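Local structure of tetratricopeptide TPR_2 repeat protein (Thermobaculum terrenum, 5DJS) at residues Arg112-Leu117 and Leu137-Arg142; Gly178-Pro183 and Phe307-Asn312; Tyr193-Tyr198 and Leu214-Arg219; His287-Gly292 and Ala441-Arg446. The protein is of unknown function but joins tetratricopeptide repeats to a GT-B fold of glycosyl transferase family 41, with uridine-5'-diphosphate held in a pocket. The protein carries 1 engineered substitution. All blocks are in the same frame, centred on the assembly; numbering follows the deposited sequence.

Contact 1 (Arg112-Leu117 and Leu137-Arg142); sequences RAHSGL and LDWARR
Helices 111-120 and 129-143 follow each other in the chain and pack as an antiparallel hairpin in its all-helical N-terminal part. The axes of the segments Arg112-Leu117 and Leu137-Arg142 come within 10.2 Å at an angle of 159°. His114 and Trp139 face each other across the gap, each with CG anti to its backbone N. Their rings meet obliquely, with planes 57° apart. The imidazole lays one face over the backbone of Trp139, whose CA sits 3.7 Å above the ring plane. The CB of His114 in turn lies in the indole plane, at the CD1 edge. Asp138 comes at right angles to His114, its carboxylate nearly coplanar with the imidazole, so that OD1 lies 3.5 Å from His114 NE2 at the ring edge. That carboxylate is engaged within its own helix: OD1 takes Arg142 NE at 2.7 Å, and OD2 forms a longer salt bridge with Arg141. Asp138 would tend to stabilise a protonated His114, and nearby Arg142 would oppose it. On the indole nitrogen side, Ser115 OG lies 3.3 Å from Trp139 NE1 at an angle too poor for a hydrogen bond; NE1 instead donates to the carbonyl oxygen of His111.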
loop_
_atom_site.group_PDB
_atom_site.type_symbol
_atom_site.label_atom_id
_atom_site.label_comp_id
_atom_site.label_asym_id
_atom_site.label_seq_id
_atom_site.Cartn_x
_atom_site.Cartn_y
_atom_site.Cartn_z
ATOM N N ARG A 112 -8.164 -3.739 14.639
ATOM C CA ARG A 112 -6.927 -3.583 13.850
ATOM C C ARG A 112 -6.426 -4.927 13.334
ATOM O O ARG A 112 -5.930 -5.011 12.218
ATOM C CB ARG A 112 -5.822 -2.866 14.639
ATOM C CG ARG A 112 -5.855 -1.349 14.504
ATOM C CD ARG A 112 -4.672 -0.680 15.188
ATOM N NE ARG A 112 -3.403 -0.964 14.505
ATOM C CZ ARG A 112 -2.188 -0.617 14.946
ATOM N NH1 ARG A 112 -2.032 0.043 16.095
ATOM N NH2 ARG A 112 -1.111 -0.941 14.231
ATOM N N ALA A 113 -6.570 -5.972 14.148
ATOM C CA ALA A 113 -6.208 -7.343 13.759
ATOM C C ALA A 113 -7.179 -7.884 12.720
ATOM O O ALA A 113 -6.791 -8.634 11.834
ATOM C CB ALA A 113 -6.189 -8.256 14.978
ATOM N N HIS A 114 -8.441 -7.491 12.834
ATOM C CA HIS A 114 -9.472 -7.864 11.871
ATOM C C HIS A 114 -9.178 -7.230 10.498
ATOM O O HIS A 114 -9.314 -7.908 9.485
ATOM C CB HIS A 114 -10.843 -7.434 12.405
ATOM C CG HIS A 114 -12.009 -8.154 11.798
ATOM N ND1 HIS A 114 -12.244 -8.210 10.440
ATOM C CD2 HIS A 114 -13.039 -8.808 12.380
ATOM C CE1 HIS A 114 -13.351 -8.892 10.213
ATOM N NE2 HIS A 114 -13.854 -9.264 11.372
ATOM N N SER A 115 -8.774 -5.953 10.469
ATOM C CA SER A 115 -8.302 -5.298 9.228
ATOM C C SER A 115 -7.078 -6.022 8.680
ATOM O O SER A 115 -7.066 -6.464 7.523
ATOM C CB SER A 115 -7.891 -3.836 9.457
ATOM O OG SER A 115 -8.989 -2.999 9.715
ATOM N N GLY A 116 -6.051 -6.122 9.525
ATOM C CA GLY A 116 -4.781 -6.746 9.167
ATOM C C GLY A 116 -4.989 -8.092 8.511
ATOM O O GLY A 116 -4.386 -8.386 7.478
ATOM N N LEU A 117 -5.867 -8.895 9.109
ATOM C CA LEU A 117 -6.254 -10.191 8.551
ATOM C C LEU A 117 -6.868 -10.017 7.160
ATOM O O LEU A 117 -6.424 -10.663 6.210
ATOM C CB LEU A 117 -7.219 -10.918 9.498
ATOM C CG LEU A 117 -7.768 -12.275 9.058
ATOM C CD1 LEU A 117 -6.652 -13.284 8.849
ATOM C CD2 LEU A 117 -8.761 -12.786 10.083
ATOM N N LEU A 137 -17.110 -7.149 5.164
ATOM C CA LEU A 137 -18.453 -6.883 5.645
ATOM C C LEU A 137 -18.557 -7.144 7.144
ATOM O O LEU A 137 -19.088 -6.313 7.883
ATOM C CB LEU A 137 -19.462 -7.770 4.917
ATOM C CG LEU A 137 -19.731 -7.493 3.447
ATOM C CD1 LEU A 137 -20.604 -8.585 2.857
ATOM C CD2 LEU A 137 -20.380 -6.136 3.252
ATOM N N ASP A 138 -18.043 -8.296 7.581
ATOM C CA ASP A 138 -18.053 -8.669 9.008
ATOM C C ASP A 138 -17.436 -7.571 9.852
ATOM O O ASP A 138 -18.002 -7.186 10.848
ATOM C CB ASP A 138 -17.317 -9.998 9.250
ATOM C CG ASP A 138 -17.754 -10.692 10.540
ATOM O OD1 ASP A 138 -17.145 -10.457 11.603
ATOM O OD2 ASP A 138 -18.694 -11.508 10.482
ATOM N N TRP A 139 -16.290 -7.054 9.412
ATOM C CA TRP A 139 -15.603 -5.942 10.074
ATOM C C TRP A 139 -16.497 -4.721 10.172
ATOM O O TRP A 139 -16.673 -4.159 11.252
ATOM C CB TRP A 139 -14.335 -5.580 9.288
ATOM C CG TRP A 139 -13.515 -4.459 9.829
ATOM C CD1 TRP A 139 -12.540 -4.537 10.762
ATOM C CD2 TRP A 139 -13.569 -3.100 9.418
ATOM N NE1 TRP A 139 -11.970 -3.304 10.978
ATOM C CE2 TRP A 139 -12.593 -2.398 10.164
ATOM C CE3 TRP A 139 -14.354 -2.397 8.491
ATOM C CZ2 TRP A 139 -12.379 -1.026 10.014
ATOM C CZ3 TRP A 139 -14.130 -1.023 8.333
ATOM C CH2 TRP A 139 -13.157 -0.357 9.095
ATOM N N ALA A 140 -17.042 -4.324 9.025
ATOM C CA ALA A 140 -17.855 -3.116 8.900
ATOM C C ALA A 140 -19.046 -3.184 9.819
ATOM O O ALA A 140 -19.307 -2.245 10.577
ATOM C CB ALA A 140 -18.326 -2.940 7.462
ATOM N N ARG A 141 -19.760 -4.300 9.747
ATOM C CA ARG A 141 -20.928 -4.540 10.605
ATOM C C ARG A 141 -20.601 -4.365 12.090
ATOM O O ARG A 141 -21.399 -3.810 12.832
ATOM C CB ARG A 141 -21.494 -5.940 10.349
ATOM C CG ARG A 141 -22.951 -6.116 10.738
ATOM C CD ARG A 141 -23.331 -7.587 10.846
ATOM N NE ARG A 141 -22.442 -8.302 11.784
ATOM C CZ ARG A 141 -21.617 -9.313 11.483
ATOM N NH1 ARG A 141 -21.543 -9.827 10.253
ATOM N NH2 ARG A 141 -20.859 -9.834 12.444
ATOM N N ARG A 142 -19.423 -4.822 12.502
ATOM C CA ARG A 142 -19.000 -4.754 13.895
ATOM C C ARG A 142 -18.621 -3.347 14.338
ATOM O O ARG A 142 -19.043 -2.917 15.408
ATOM C CB ARG A 142 -17.815 -5.694 14.150
ATOM C CG ARG A 142 -18.195 -7.165 14.146
ATOM C CD ARG A 142 -16.991 -8.064 14.371
ATOM N NE ARG A 142 -17.337 -9.445 14.059
ATOM C CZ ARG A 142 -18.059 -10.260 14.832
ATOM N NH1 ARG A 142 -18.526 -9.859 16.013
ATOM N NH2 ARG A 142 -18.313 -11.502 14.414
#

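Contact 2 (Gly178-Pro183 and Phe307-Asn312); sequences GYFLEP and FYLPCN
Phe180 and Leu309 both carry CG anti to the carbonyl carbon (chi1 -70° and -57°), and these two torsions bring a phenyl ring and an isobutyl group together between helix 176-187 and the irregular segment Phe307-Asn312. Leu309 reaches over one face of the ring, its CD1 4.1 Å from the Phe180 centroid and only 13° off the normal, a CH-pi contact displaced slightly toward CZ and CE2. Pro310 takes a different side of the same residue. Its carbonyl oxygen lies in the ring plane, 3.4 Å from Phe180 CD1, and its CG rests against the Phe180 carbonyl oxygen. One turn further along the helix Pro183 crosses Pro310 at about a right angle, CG to CG at 3.7 Å. Asn312, with CG in the crowded position between backbone N and carbonyl carbon, extends the row by setting OD1 3.7 Å from Pro183 CB. The join is largely buried and rests on van der Waals packing, its polar atoms meeting carbon across the contact. Thr423 and Leu426 of helix 423-430 also touch Phe180, while Cys422 lies against Leu309; Cys422 and Thr423 belong to the UDP pocket. With the Phe180 side chain about 7 Å from UDP, and the segment 307-312 leading from the last strand of one parallel sheet toward the other, the arrangement belongs to the interdomain cleft of a GT-B fold.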
loop_
_atom_site.group_PDB
_atom_site.type_symbol
_atom_site.label_atom_id
_atom_site.label_comp_id
_atom_site.label_asym_id
_atom_site.label_seq_id
_atom_site.Cartn_x
_atom_site.Cartn_y
_atom_site.Cartn_z
ATOM N N GLY A 178 1.565 9.712 -0.771
ATOM C CA GLY A 178 2.128 11.042 -1.006
ATOM C C GLY A 178 2.668 11.301 -2.414
ATOM O O GLY A 178 2.550 12.421 -2.930
ATOM N N TYR A 179 3.261 10.277 -3.030
ATOM C CA TYR A 179 3.832 10.406 -4.376
ATOM C C TYR A 179 2.759 10.677 -5.428
ATOM O O TYR A 179 2.947 11.529 -6.289
ATOM C CB TYR A 179 4.664 9.160 -4.772
ATOM C CG TYR A 179 5.935 8.925 -3.950
ATOM C CD1 TYR A 179 6.749 9.993 -3.537
ATOM C CD2 TYR A 179 6.344 7.630 -3.616
ATOM C CE1 TYR A 179 7.907 9.780 -2.802
ATOM C CE2 TYR A 179 7.500 7.412 -2.877
ATOM C CZ TYR A 179 8.278 8.490 -2.473
ATOM O OH TYR A 179 9.424 8.286 -1.733
ATOM N N PHE A 180 1.642 9.955 -5.346
ATOM C CA PHE A 180 0.518 10.130 -6.279
ATOM C C PHE A 180 -0.441 11.273 -5.914
ATOM O O PHE A 180 -1.177 11.757 -6.779
ATOM C CB PHE A 180 -0.285 8.840 -6.396
ATOM C CG PHE A 180 0.438 7.732 -7.111
ATOM C CD1 PHE A 180 0.733 7.840 -8.464
ATOM C CD2 PHE A 180 0.792 6.556 -6.441
ATOM C CE1 PHE A 180 1.384 6.817 -9.131
ATOM C CE2 PHE A 180 1.447 5.530 -7.107
ATOM C CZ PHE A 180 1.737 5.658 -8.453
ATOM N N LEU A 181 -0.461 11.689 -4.648
ATOM C CA LEU A 181 -1.324 12.794 -4.234
ATOM C C LEU A 181 -0.743 14.143 -4.641
ATOM O O LEU A 181 -1.489 15.024 -5.059
ATOM C CB LEU A 181 -1.580 12.778 -2.724
ATOM C CG LEU A 181 -2.570 13.833 -2.209
ATOM C CD1 LEU A 181 -3.964 13.589 -2.768
ATOM C CD2 LEU A 181 -2.591 13.847 -0.691
ATOM N N GLU A 182 0.573 14.308 -4.500
ATOM C CA GLU A 182 1.259 15.571 -4.861
ATOM C C GLU A 182 0.823 16.197 -6.206
ATOM O O GLU A 182 0.434 17.365 -6.229
ATOM C CB GLU A 182 2.788 15.405 -4.810
ATOM C CG GLU A 182 3.549 16.655 -5.232
ATOM C CD GLU A 182 5.014 16.638 -4.846
ATOM O OE1 GLU A 182 5.585 17.739 -4.719
ATOM O OE2 GLU A 182 5.605 15.548 -4.683
ATOM N N PRO A 183 0.891 15.438 -7.320
ATOM C CA PRO A 183 0.411 16.017 -8.578
ATOM C C PRO A 183 -1.044 16.472 -8.516
ATOM O O PRO A 183 -1.366 17.566 -9.007
ATOM C CB PRO A 183 0.563 14.870 -9.588
ATOM C CG PRO A 183 0.730 13.634 -8.776
ATOM C CD PRO A 183 1.412 14.073 -7.519
ATOM N N PHE A 307 -6.253 5.496 -16.747
ATOM C CA PHE A 307 -5.647 4.816 -15.600
ATOM C C PHE A 307 -6.044 5.523 -14.302
ATOM O O PHE A 307 -6.144 6.747 -14.275
ATOM C CB PHE A 307 -4.118 4.778 -15.761
ATOM C CG PHE A 307 -3.401 3.964 -14.715
ATOM C CD1 PHE A 307 -3.719 2.620 -14.513
ATOM C CD2 PHE A 307 -2.383 4.533 -13.943
ATOM C CE1 PHE A 307 -3.051 1.871 -13.560
ATOM C CE2 PHE A 307 -1.710 3.784 -12.989
ATOM C CZ PHE A 307 -2.042 2.448 -12.801
ATOM N N TYR A 308 -6.272 4.758 -13.229
ATOM C CA TYR A 308 -6.803 5.330 -11.978
ATOM C C TYR A 308 -5.834 6.204 -11.166
ATOM O O TYR A 308 -6.214 6.664 -10.099
ATOM C CB TYR A 308 -7.404 4.228 -11.092
ATOM C CG TYR A 308 -6.426 3.458 -10.200
ATOM C CD1 TYR A 308 -5.382 2.691 -10.741
ATOM C CD2 TYR A 308 -6.575 3.466 -8.811
ATOM C CE1 TYR A 308 -4.513 1.983 -9.926
ATOM C CE2 TYR A 308 -5.711 2.756 -7.989
ATOM C CZ TYR A 308 -4.680 2.018 -8.547
ATOM O OH TYR A 308 -3.828 1.314 -7.727
ATOM N N LEU A 309 -4.614 6.435 -11.660
ATOM C CA LEU A 309 -3.613 7.242 -10.971
ATOM C C LEU A 309 -2.889 8.162 -11.956
ATOM O O LEU A 309 -2.879 7.874 -13.155
ATOM C CB LEU A 309 -2.579 6.323 -10.331
ATOM C CG LEU A 309 -3.091 5.273 -9.353
ATOM C CD1 LEU A 309 -1.983 4.315 -8.976
ATOM C CD2 LEU A 309 -3.604 5.954 -8.114
ATOM N N PRO A 310 -2.262 9.253 -11.454
ATOM C CA PRO A 310 -1.416 10.096 -12.307
ATOM C C PRO A 310 -0.008 9.509 -12.528
ATOM O O PRO A 310 0.721 9.265 -11.564
ATOM C CB PRO A 310 -1.342 11.418 -11.526
ATOM C CG PRO A 310 -1.472 11.023 -10.093
ATOM C CD PRO A 310 -2.309 9.765 -10.065
ATOM N N CYS A 311 0.364 9.322 -13.796
ATOM C CA CYS A 311 1.628 8.682 -14.209
ATOM C C CYS A 311 2.820 9.623 -14.506
ATOM O O CYS A 311 3.889 9.156 -14.929
ATOM C CB CYS A 311 1.354 7.813 -15.434
ATOM S SG CYS A 311 0.124 6.527 -15.147
ATOM N N ASN A 312 2.664 10.928 -14.291
ATOM C CA ASN A 312 3.777 11.862 -14.527
ATOM C C ASN A 312 4.910 11.652 -13.518
ATOM O O ASN A 312 4.646 11.544 -12.321
ATOM C CB ASN A 312 3.296 13.324 -14.506
ATOM C CG ASN A 312 2.795 13.759 -13.142
ATOM O OD1 ASN A 312 1.897 13.142 -12.587
ATOM N ND2 ASN A 312 3.395 14.797 -12.585
#

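Contact 3 (Tyr193-Tyr198 and Leu214-Arg219); sequences YEVYCY and LSDRWR
The segment Leu214-Arg219 runs parallel to the outermost strand 193-199 and joins it by a single bridge at Tyr196 and Arg217 (CA to CA 4.8 Å), in which Arg217 N donates to Val195 O and Cys197 N to Arg217 O. Asp216 continues the pairing with its side chain: OD2 accepts Val195 N at 2.9 Å through its anti lone pair, in a nearly straight bond (169°). Arg217 lies alongside Tyr196, and its CG sits over the ring face, 3.8 Å from the centroid. Arg219 runs beside Tyr198, CD against CE1 at 3.7 Å, while its NE comes to the edge of the Tyr196 ring. Beyond the bridge, Trp218 brings CZ3 of its six-membered ring against Cys197 CB. Arg219 NE goes on to a salt bridge with Asp236, which also bonds Tyr198 OH. Asp216 OD2 is similarly shared with Arg190, whose charge, with Arg217 near Glu194, would probably ease the repulsion between the carboxylates of Asp216 and Glu194.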
loop_
_atom_site.group_PDB
_atom_site.type_symbol
_atom_site.label_atom_id
_atom_site.label_comp_id
_atom_site.label_asym_id
_atom_site.label_seq_id
_atom_site.Cartn_x
_atom_site.Cartn_y
_atom_site.Cartn_z
ATOM N N TYR A 193 -12.668 23.924 -6.956
ATOM C CA TYR A 193 -12.347 23.017 -5.842
ATOM C C TYR A 193 -11.422 23.669 -4.823
ATOM O O TYR A 193 -10.637 24.536 -5.165
ATOM C CB TYR A 193 -11.702 21.727 -6.364
ATOM C CG TYR A 193 -12.594 20.948 -7.300
ATOM C CD1 TYR A 193 -13.555 20.078 -6.806
ATOM C CD2 TYR A 193 -12.500 21.112 -8.686
ATOM C CE1 TYR A 193 -14.395 19.373 -7.660
ATOM C CE2 TYR A 193 -13.339 20.418 -9.555
ATOM C CZ TYR A 193 -14.283 19.548 -9.040
ATOM O OH TYR A 193 -15.118 18.862 -9.894
ATOM N N GLU A 194 -11.528 23.256 -3.565
ATOM C CA GLU A 194 -10.623 23.725 -2.514
ATOM C C GLU A 194 -10.102 22.538 -1.710
ATOM O O GLU A 194 -10.868 21.643 -1.358
ATOM C CB GLU A 194 -11.334 24.705 -1.591
ATOM C CG GLU A 194 -10.402 25.339 -0.567
ATOM C CD GLU A 194 -11.110 26.304 0.336
ATOM O OE1 GLU A 194 -12.374 26.298 0.370
ATOM O OE2 GLU A 194 -10.404 27.067 1.036
ATOM N N VAL A 195 -8.816 22.567 -1.376
ATOM C CA VAL A 195 -8.114 21.376 -0.906
ATOM C C VAL A 195 -7.720 21.456 0.576
ATOM O O VAL A 195 -6.840 22.241 0.965
ATOM C CB VAL A 195 -6.878 21.079 -1.791
ATOM C CG1 VAL A 195 -6.124 19.857 -1.283
ATOM C CG2 VAL A 195 -7.295 20.847 -3.243
ATOM N N TYR A 196 -8.391 20.617 1.371
ATOM C CA TYR A 196 -8.068 20.367 2.772
ATOM C C TYR A 196 -7.336 19.032 2.840
ATOM O O TYR A 196 -7.732 18.071 2.185
ATOM C CB TYR A 196 -9.355 20.275 3.609
ATOM C CG TYR A 196 -10.088 21.594 3.821
ATOM C CD1 TYR A 196 -10.679 22.273 2.753
ATOM C CD2 TYR A 196 -10.206 22.155 5.095
ATOM C CE1 TYR A 196 -11.348 23.473 2.941
ATOM C CE2 TYR A 196 -10.875 23.359 5.289
ATOM C CZ TYR A 196 -11.443 24.014 4.206
ATOM O OH TYR A 196 -12.110 25.208 4.368
ATOM N N CYS A 197 -6.268 18.963 3.620
ATOM C CA CYS A 197 -5.582 17.686 3.884
ATOM C C CYS A 197 -5.682 17.390 5.363
ATOM O O CYS A 197 -5.553 18.287 6.166
ATOM C CB CYS A 197 -4.124 17.752 3.461
ATOM S SG CYS A 197 -3.921 17.522 1.689
ATOM N N TYR A 198 -5.929 16.138 5.725
ATOM C CA TYR A 198 -5.927 15.734 7.118
ATOM C C TYR A 198 -4.851 14.651 7.289
ATOM O O TYR A 198 -5.043 13.494 6.880
ATOM C CB TYR A 198 -7.315 15.250 7.483
ATOM C CG TYR A 198 -8.390 16.317 7.336
ATOM C CD1 TYR A 198 -8.708 17.187 8.385
ATOM C CD2 TYR A 198 -9.103 16.448 6.148
ATOM C CE1 TYR A 198 -9.698 18.156 8.243
ATOM C CE2 TYR A 198 -10.099 17.408 5.997
ATOM C CZ TYR A 198 -10.393 18.261 7.043
ATOM O OH TYR A 198 -11.381 19.209 6.891
ATOM N N LEU A 214 1.284 23.145 -0.900
ATOM C CA LEU A 214 0.329 23.042 -2.021
ATOM C C LEU A 214 -1.151 23.000 -1.588
ATOM O O LEU A 214 -2.032 23.360 -2.367
ATOM C CB LEU A 214 0.633 21.821 -2.888
ATOM C CG LEU A 214 1.709 21.867 -3.978
ATOM C CD1 LEU A 214 3.003 22.574 -3.577
ATOM C CD2 LEU A 214 1.993 20.435 -4.427
ATOM N N SER A 215 -1.420 22.538 -0.368
ATOM C CA SER A 215 -2.783 22.555 0.194
ATOM C C SER A 215 -3.260 23.966 0.494
ATOM O O SER A 215 -2.454 24.836 0.843
ATOM C CB SER A 215 -2.868 21.750 1.504
ATOM O OG SER A 215 -3.478 20.484 1.302
ATOM N N ASP A 216 -4.573 24.170 0.392
ATOM C CA ASP A 216 -5.205 25.420 0.834
ATOM C C ASP A 216 -5.284 25.491 2.355
ATOM O O ASP A 216 -4.977 26.530 2.937
ATOM C CB ASP A 216 -6.601 25.585 0.238
ATOM C CG ASP A 216 -6.577 25.723 -1.265
ATOM O OD1 ASP A 216 -5.855 26.596 -1.787
ATOM O OD2 ASP A 216 -7.281 24.952 -1.939
ATOM N N ARG A 217 -5.691 24.386 2.983
ATOM C CA ARG A 217 -5.709 24.243 4.453
ATOM C C ARG A 217 -5.069 22.909 4.843
ATOM O O ARG A 217 -5.168 21.949 4.078
ATOM C CB ARG A 217 -7.148 24.285 4.976
ATOM C CG ARG A 217 -8.009 25.430 4.463
ATOM C CD ARG A 217 -7.543 26.809 4.915
ATOM N NE ARG A 217 -8.681 27.729 5.026
ATOM C CZ ARG A 217 -9.361 28.004 6.142
ATOM N NH1 ARG A 217 -9.022 27.473 7.322
ATOM N NH2 ARG A 217 -10.397 28.841 6.082
ATOM N N TRP A 218 -4.464 22.838 6.037
ATOM C CA TRP A 218 -3.708 21.637 6.462
ATOM C C TRP A 218 -4.301 20.704 7.537
ATOM O O TRP A 218 -4.588 19.573 7.214
ATOM C CB TRP A 218 -2.273 21.992 6.838
ATOM C CG TRP A 218 -1.428 20.759 7.071
ATOM C CD1 TRP A 218 -0.831 20.381 8.244
ATOM C CD2 TRP A 218 -1.117 19.736 6.114
ATOM N NE1 TRP A 218 -0.151 19.198 8.069
ATOM C CE2 TRP A 218 -0.311 18.777 6.776
ATOM C CE3 TRP A 218 -1.428 19.542 4.763
ATOM C CZ2 TRP A 218 0.176 17.640 6.134
ATOM C CZ3 TRP A 218 -0.935 18.411 4.120
ATOM C CH2 TRP A 218 -0.148 17.471 4.811
ATOM N N ARG A 219 -4.416 21.102 8.802
ATOM C CA ARG A 219 -4.938 20.184 9.878
ATOM C C ARG A 219 -4.135 18.886 10.184
ATOM O O ARG A 219 -4.197 17.901 9.432
ATOM C CB ARG A 219 -6.424 19.810 9.649
ATOM C CG ARG A 219 -7.381 20.990 9.723
ATOM C CD ARG A 219 -7.982 21.377 8.377
ATOM N NE ARG A 219 -8.820 22.562 8.529
ATOM C CZ ARG A 219 -8.369 23.796 8.762
ATOM N NH1 ARG A 219 -7.065 24.072 8.840
ATOM N NH2 ARG A 219 -9.247 24.782 8.905
#

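Contact 4 (His287-Gly292 and Ala441-Arg446); sequences HLCPPG and ADMAGR
Arg446 overlaps Pro290 with one face of its guanidinium, the proline CB standing 3.9 Å above the centre of the plane. The bend at chi3 (95°) turns the group so that its NE side meets the backbone of His287. There NE and NH2 both donate to His287 O, at 2.8 and 3.0 Å, and the oxygen lies in the guanidinium plane. The NE bond is the straighter, at 157°. The remaining nitrogen, NH1, bonds Gly440 O, so backbone carbonyls at two edges and the proline over a face fix the rotation of the group. Beside it, Leu288 passes CD1 along the Arg446 backbone and CB, and crosses Met443 obliquely, CG to CG at 4.0 Å. Met443 is fully extended, which carries SD to within 4.2 Å of Cys289 SG and CE toward Leu288 CD2. Its CA also makes a C-H...O contact with Leu288 O (3.6 Å). The segments follow strands 281-285 and 435-438 of different parallel sheets, so this contact spans the two halves of the GT-B fold. The cation is met mainly by neutral carbonyls, with Glu439 only a long, weak ion partner; its charge would probably polarise the His287 carbonyl and strengthen both bonds.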
loop_
_atom_site.group_PDB
_atom_site.type_symbol
_atom_site.label_atom_id
_atom_site.label_comp_id
_atom_site.label_asym_id
_atom_site.label_seq_id
_atom_site.Cartn_x
_atom_site.Cartn_y
_atom_site.Cartn_z
ATOM N N HIS A 287 -10.218 -0.920 -16.785
ATOM C CA HIS A 287 -9.406 -2.140 -16.803
ATOM C C HIS A 287 -9.213 -2.700 -15.397
ATOM O O HIS A 287 -9.242 -3.922 -15.198
ATOM C CB HIS A 287 -8.051 -1.868 -17.444
ATOM C CG HIS A 287 -8.141 -1.373 -18.856
ATOM N ND1 HIS A 287 -9.030 -1.892 -19.774
ATOM C CD2 HIS A 287 -7.433 -0.423 -19.513
ATOM C CE1 HIS A 287 -8.876 -1.272 -20.931
ATOM N NE2 HIS A 287 -7.914 -0.376 -20.798
ATOM N N LEU A 288 -9.026 -1.803 -14.430
ATOM C CA LEU A 288 -8.772 -2.175 -13.035
ATOM C C LEU A 288 -9.930 -2.900 -12.345
ATOM O O LEU A 288 -9.682 -3.801 -11.543
ATOM C CB LEU A 288 -8.380 -0.935 -12.211
ATOM C CG LEU A 288 -7.944 -1.156 -10.751
ATOM C CD1 LEU A 288 -6.683 -2.005 -10.672
ATOM C CD2 LEU A 288 -7.719 0.169 -10.047
ATOM N N CYS A 289 -11.168 -2.500 -12.654
ATOM C CA CYS A 289 -12.386 -3.036 -12.024
ATOM C C CYS A 289 -13.214 -3.782 -13.084
ATOM O O CYS A 289 -13.922 -3.140 -13.867
ATOM C CB CYS A 289 -13.221 -1.877 -11.432
ATOM S SG CYS A 289 -12.354 -0.707 -10.343
ATOM N N PRO A 290 -13.143 -5.133 -13.124
ATOM C CA PRO A 290 -13.777 -5.869 -14.243
ATOM C C PRO A 290 -15.306 -5.814 -14.265
ATOM O O PRO A 290 -15.898 -5.503 -13.253
ATOM C CB PRO A 290 -13.295 -7.310 -14.040
ATOM C CG PRO A 290 -13.000 -7.410 -12.586
ATOM C CD PRO A 290 -12.492 -6.052 -12.174
ATOM N N PRO A 291 -15.936 -6.111 -15.417
ATOM C CA PRO A 291 -17.393 -5.988 -15.619
ATOM C C PRO A 291 -18.356 -6.469 -14.509
ATOM O O PRO A 291 -19.235 -5.690 -14.106
ATOM C CB PRO A 291 -17.620 -6.778 -16.910
ATOM C CG PRO A 291 -16.387 -6.498 -17.701
ATOM C CD PRO A 291 -15.257 -6.420 -16.693
ATOM N N GLY A 292 -18.206 -7.701 -14.019
ATOM C CA GLY A 292 -19.162 -8.266 -13.035
ATOM C C GLY A 292 -18.764 -8.137 -11.568
ATOM O O GLY A 292 -19.157 -8.962 -10.738
ATOM N N ALA A 441 -8.538 -11.861 -12.024
ATOM C CA ALA A 441 -9.980 -11.607 -12.174
ATOM C C ALA A 441 -10.468 -10.942 -10.898
ATOM O O ALA A 441 -11.328 -11.465 -10.194
ATOM C CB ALA A 441 -10.721 -12.915 -12.433
ATOM N N ASP A 442 -9.909 -9.776 -10.609
ATOM C CA ASP A 442 -9.759 -9.308 -9.235
ATOM C C ASP A 442 -9.033 -7.967 -9.234
ATOM O O ASP A 442 -7.966 -7.838 -9.823
ATOM C CB ASP A 442 -8.918 -10.342 -8.463
ATOM C CG ASP A 442 -8.627 -9.940 -7.048
ATOM O OD1 ASP A 442 -9.489 -9.314 -6.386
ATOM O OD2 ASP A 442 -7.522 -10.283 -6.595
ATOM N N MET A 443 -9.585 -6.977 -8.560
ATOM C CA MET A 443 -8.975 -5.650 -8.544
ATOM C C MET A 443 -7.543 -5.663 -7.986
ATOM O O MET A 443 -6.654 -5.029 -8.555
ATOM C CB MET A 443 -9.861 -4.669 -7.760
ATOM C CG MET A 443 -9.279 -3.281 -7.580
ATOM S SD MET A 443 -10.444 -2.082 -6.919
ATOM C CE MET A 443 -9.278 -0.842 -6.372
ATOM N N ALA A 444 -7.321 -6.396 -6.893
ATOM C CA ALA A 444 -5.995 -6.451 -6.244
ATOM C C ALA A 444 -4.896 -7.022 -7.149
ATOM O O ALA A 444 -3.720 -6.673 -6.976
ATOM C CB ALA A 444 -6.060 -7.242 -4.943
ATOM N N GLY A 445 -5.281 -7.881 -8.101
ATOM C CA GLY A 445 -4.370 -8.410 -9.130
ATOM C C GLY A 445 -4.442 -7.735 -10.497
ATOM O O GLY A 445 -4.226 -8.402 -11.514
ATOM N N ARG A 446 -4.746 -6.426 -10.531
ATOM C CA ARG A 446 -4.936 -5.678 -11.794
ATOM C C ARG A 446 -4.347 -4.265 -11.842
ATOM O O ARG A 446 -4.571 -3.546 -12.818
ATOM C CB ARG A 446 -6.432 -5.597 -12.118
ATOM C CG ARG A 446 -7.028 -6.889 -12.639
ATOM C CD ARG A 446 -8.537 -6.794 -12.693
ATOM N NE ARG A 446 -9.003 -6.390 -14.008
ATOM C CZ ARG A 446 -9.443 -7.211 -14.963
ATOM N NH1 ARG A 446 -9.497 -8.532 -14.786
ATOM N NH2 ARG A 446 -9.849 -6.703 -16.121
#

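From the N terminus, contact 1 closes first, pairing two successive helices of the all-helical part before the first sheet begins. Contact 2 opens next on helix 176-187 and ends beyond strand 300-304, closing a long loop that takes in most of the first parallel sheet. Contact 3 lies wholly within that loop and adds a single bridge to the sheet's outer edge; the two touch where Leu214 packs on Glu182. Contact 4 opens before contact 2 has closed and ends in the second half, so the two cross, and Tyr308 meets Leu288 between them. Contacts 2 and 4 thus gather at the domain interface, while contact 1 stays about 12 Å from contact 4 at the nearest atoms.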